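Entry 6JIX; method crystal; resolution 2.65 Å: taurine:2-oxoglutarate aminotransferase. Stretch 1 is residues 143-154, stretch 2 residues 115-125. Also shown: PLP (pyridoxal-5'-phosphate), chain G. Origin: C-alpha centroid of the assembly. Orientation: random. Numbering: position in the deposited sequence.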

# COMPACT_ATOMS: atom_id res chain seq x y z
N TYR A 143 -5.13 11.65 -11.40
CA TYR A 143 -4.54 11.26 -10.13
C TYR A 143 -4.37 9.75 -10.10
O TYR A 143 -5.32 9.01 -10.41
CB TYR A 143 -5.39 11.71 -8.93
CG TYR A 143 -4.78 11.35 -7.60
CD1 TYR A 143 -3.66 12.02 -7.12
CD2 TYR A 143 -5.31 10.33 -6.81
CE1 TYR A 143 -3.08 11.70 -5.88
CE2 TYR A 143 -4.75 9.99 -5.57
CZ TYR A 143 -3.63 10.68 -5.11
OH TYR A 143 -3.05 10.35 -3.88
N HIS A 144 -3.17 9.29 -9.73
CA HIS A 144 -2.83 7.87 -9.69
C HIS A 144 -2.25 7.38 -8.38
O HIS A 144 -1.81 6.23 -8.30
CB HIS A 144 -1.85 7.53 -10.82
CG HIS A 144 -2.39 7.78 -12.19
ND1 HIS A 144 -3.35 6.97 -12.76
CD2 HIS A 144 -2.12 8.75 -13.09
CE1 HIS A 144 -3.63 7.43 -13.97
NE2 HIS A 144 -2.90 8.51 -14.19
N GLY A 145 -2.18 8.23 -7.35
CA GLY A 145 -1.63 7.85 -6.07
C GLY A 145 -0.59 8.84 -5.60
O GLY A 145 -0.17 9.74 -6.33
N SER A 146 -0.14 8.64 -4.36
CA SER A 146 0.70 9.61 -3.68
C SER A 146 2.13 9.13 -3.45
O SER A 146 3.00 9.95 -3.12
CB SER A 146 0.08 10.02 -2.34
OG SER A 146 -0.46 8.88 -1.70
N THR A 147 2.40 7.84 -3.61
CA THR A 147 3.78 7.39 -3.47
C THR A 147 4.61 7.90 -4.65
O THR A 147 4.07 8.28 -5.69
CB THR A 147 3.82 5.86 -3.34
OG1 THR A 147 2.95 5.26 -4.30
CG2 THR A 147 3.34 5.44 -1.96
N ILE A 148 5.94 7.92 -4.48
CA ILE A 148 6.80 8.66 -5.41
C ILE A 148 6.53 8.24 -6.86
O ILE A 148 6.52 9.08 -7.77
CB ILE A 148 8.28 8.49 -5.02
CG1 ILE A 148 8.51 9.01 -3.59
CG2 ILE A 148 9.21 9.21 -6.04
CD1 ILE A 148 9.93 9.27 -3.23
N GLY A 149 6.35 6.94 -7.10
CA GLY A 149 6.10 6.50 -8.46
C GLY A 149 4.74 6.93 -8.99
O GLY A 149 4.64 7.53 -10.07
N ALA A 150 3.68 6.63 -8.25
CA ALA A 150 2.35 6.99 -8.72
C ALA A 150 2.15 8.51 -8.75
O ALA A 150 1.39 9.02 -9.59
CB ALA A 150 1.28 6.33 -7.85
N SER A 151 2.82 9.24 -7.86
CA SER A 151 2.63 10.69 -7.79
C SER A 151 3.37 11.40 -8.92
O SER A 151 2.86 12.39 -9.45
CB SER A 151 3.10 11.23 -6.43
OG SER A 151 2.64 12.55 -6.23
N ASN A 152 4.55 10.90 -9.30
CA ASN A 152 5.20 11.44 -10.50
C ASN A 152 4.33 11.19 -11.73
O ASN A 152 4.27 12.03 -12.64
CB ASN A 152 6.59 10.84 -10.67
CG ASN A 152 7.67 11.66 -10.00
OD1 ASN A 152 8.17 12.65 -10.55
ND2 ASN A 152 8.03 11.25 -8.80
N ALA A 153 3.64 10.04 -11.77
CA ALA A 153 2.74 9.78 -12.89
C ALA A 153 1.47 10.62 -12.81
O ALA A 153 0.85 10.87 -13.85
CB ALA A 153 2.39 8.30 -12.95
N SER A 154 1.09 11.08 -11.62
CA SER A 154 -0.14 11.85 -11.46
C SER A 154 0.03 13.27 -12.00
O SER A 154 1.10 13.88 -11.89
CB SER A 154 -0.54 11.89 -9.99
OG SER A 154 -0.86 10.58 -9.58
N1 PLP G . -6.11 6.04 -9.07
C2 PLP G . -7.26 6.71 -9.01
C2A PLP G . -8.11 6.92 -10.25
C3 PLP G . -7.72 7.25 -7.78
O3 PLP G . -8.91 7.95 -7.68
C4 PLP G . -6.98 7.07 -6.63
C4A PLP G . -7.51 7.67 -5.30
O4A PLP G . -8.25 8.65 -5.31
C5 PLP G . -5.75 6.35 -6.74
C6 PLP G . -5.34 5.83 -7.98
C5A PLP G . -4.87 6.11 -5.46
O4P PLP G . -5.48 5.07 -4.77
P PLP G . -5.08 4.78 -3.22
O1P PLP G . -5.67 3.52 -2.77
O2P PLP G . -3.63 4.55 -3.06
O3P PLP G . -5.56 6.10 -2.29
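Stretch 2 (115-125) GGADSNENAIK

Stretch 2 packs as a helix across the loop and short helix of stretch 1 in a small, fully intrachain contact, built on close alanine and glycine packing and fastened by the side chains of Asn 120 and Glu 121. Stretch 2 is helical through Lys 125 and continues beyond it, with regular i to i+4 backbone hydrogen bonds from Asn 120 onward. Stretch 1 runs as a loop up to Thr 147 and then forms helix 148-153. The two helix axes cross almost at right angles, at 81°, and approach to 8.3 Å; together the stretches bury 374 Å².

The CA atoms come nearest at Gly 145 and Ala 117, 4.3 Å apart. Ala 117 CB points toward the loop and lies 3.8 Å from Gly 145 CA and 3.6 Å from Thr 147 OG1. A CB on Gly 145 would clash with that methyl, and the backbone angles of Gly 145 themselves call for glycine. One turn further along, Asn 120 ND2 donates a nearly linear hydrogen bond of 3.0 Å to His 144 O, tying the helix to the loop backbone.

The CA-to-CB bond of Glu 121 points sideways to stretch 1, but the end of its side chain comes nearer, and the carboxylate reaches the start of helix 148-153. There Glu 121 OE1 accepts a very short hydrogen bond from Thr 147 OG1 (2.4 Å) and weak ones from Gly 149 N (3.1 Å) and Ala 150 N (3.4 Å). Glu 121 OE2 lies 3.0 Å from Gly 149 CA, in space that a CB on Gly 149 would invade. Apolar contacts complete the fit: Ala 150 CB is 4.2 Å from Ala 117 CB, and Ala 153 CB is 4.2 Å from Ile 124 CD1.

At the beginning of stretch 2, Gly 116 N and Ala 117 N bind PLP O1P and O2P, respectively, each at 3.0 Å.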

# COMPACT_ATOMS: atom_id res chain seq x y z
N GLY A 115 -3.64 -1.41 -2.48
CA GLY A 115 -4.52 -0.31 -2.83
C GLY A 115 -4.27 0.13 -4.25
O GLY A 115 -3.72 -0.62 -5.06
N GLY A 116 -4.65 1.38 -4.54
CA GLY A 116 -4.49 1.91 -5.88
C GLY A 116 -3.08 2.36 -6.24
O GLY A 116 -2.58 2.03 -7.32
N ALA A 117 -2.43 3.11 -5.34
CA ALA A 117 -1.11 3.65 -5.67
C ALA A 117 -0.11 2.54 -5.97
O ALA A 117 0.60 2.61 -6.97
CB ALA A 117 -0.60 4.54 -4.54
N ASP A 118 -0.05 1.49 -5.13
CA ASP A 118 0.98 0.49 -5.39
C ASP A 118 0.65 -0.33 -6.64
O ASP A 118 1.55 -0.82 -7.33
CB ASP A 118 1.31 -0.38 -4.16
CG ASP A 118 0.09 -1.03 -3.51
OD1 ASP A 118 -1.08 -0.69 -3.81
OD2 ASP A 118 0.34 -1.92 -2.65
N SER A 119 -0.63 -0.45 -6.99
CA SER A 119 -0.94 -1.15 -8.23
C SER A 119 -0.51 -0.34 -9.46
O SER A 119 -0.02 -0.91 -10.44
CB SER A 119 -2.43 -1.49 -8.28
OG SER A 119 -3.17 -0.43 -7.71
N ASN A 120 -0.62 0.99 -9.41
CA ASN A 120 -0.06 1.77 -10.52
C ASN A 120 1.46 1.71 -10.53
O ASN A 120 2.07 1.60 -11.60
CB ASN A 120 -0.58 3.20 -10.45
CG ASN A 120 -2.02 3.29 -10.91
OD1 ASN A 120 -2.44 2.51 -11.76
ND2 ASN A 120 -2.78 4.22 -10.35
N GLU A 121 2.09 1.80 -9.35
CA GLU A 121 3.54 1.63 -9.24
C GLU A 121 3.98 0.35 -9.92
O GLU A 121 4.96 0.33 -10.67
CB GLU A 121 3.98 1.59 -7.77
CG GLU A 121 3.62 2.80 -6.93
CD GLU A 121 4.79 3.73 -6.75
OE1 GLU A 121 4.74 4.57 -5.82
OE2 GLU A 121 5.77 3.63 -7.53
N ASN A 122 3.28 -0.74 -9.65
CA ASN A 122 3.70 -2.02 -10.17
C ASN A 122 3.37 -2.15 -11.65
O ASN A 122 4.16 -2.72 -12.41
CB ASN A 122 3.05 -3.14 -9.34
CG ASN A 122 3.82 -3.42 -8.05
OD1 ASN A 122 5.02 -3.69 -8.07
ND2 ASN A 122 3.12 -3.33 -6.92
N ALA A 123 2.23 -1.59 -12.08
CA ALA A 123 1.92 -1.59 -13.50
C ALA A 123 3.00 -0.86 -14.29
O ALA A 123 3.47 -1.35 -15.32
CB ALA A 123 0.54 -0.96 -13.75
N ILE A 124 3.43 0.30 -13.79
CA ILE A 124 4.56 1.00 -14.38
C ILE A 124 5.79 0.09 -14.46
O ILE A 124 6.42 -0.03 -15.51
CB ILE A 124 4.87 2.27 -13.58
CG1 ILE A 124 3.77 3.30 -13.76
CG2 ILE A 124 6.25 2.82 -13.95
CD1 ILE A 124 3.81 4.37 -12.70
N LYS A 125 6.17 -0.51 -13.32
CA LYS A 125 7.37 -1.35 -13.30
C LYS A 125 7.28 -2.46 -14.33
O LYS A 125 8.25 -2.75 -15.04
CB LYS A 125 7.60 -1.95 -11.92
CG LYS A 125 8.28 -1.02 -10.94
CD LYS A 125 8.17 -1.51 -9.51
CE LYS A 125 9.33 -2.41 -9.14
NZ LYS A 125 9.04 -3.13 -7.86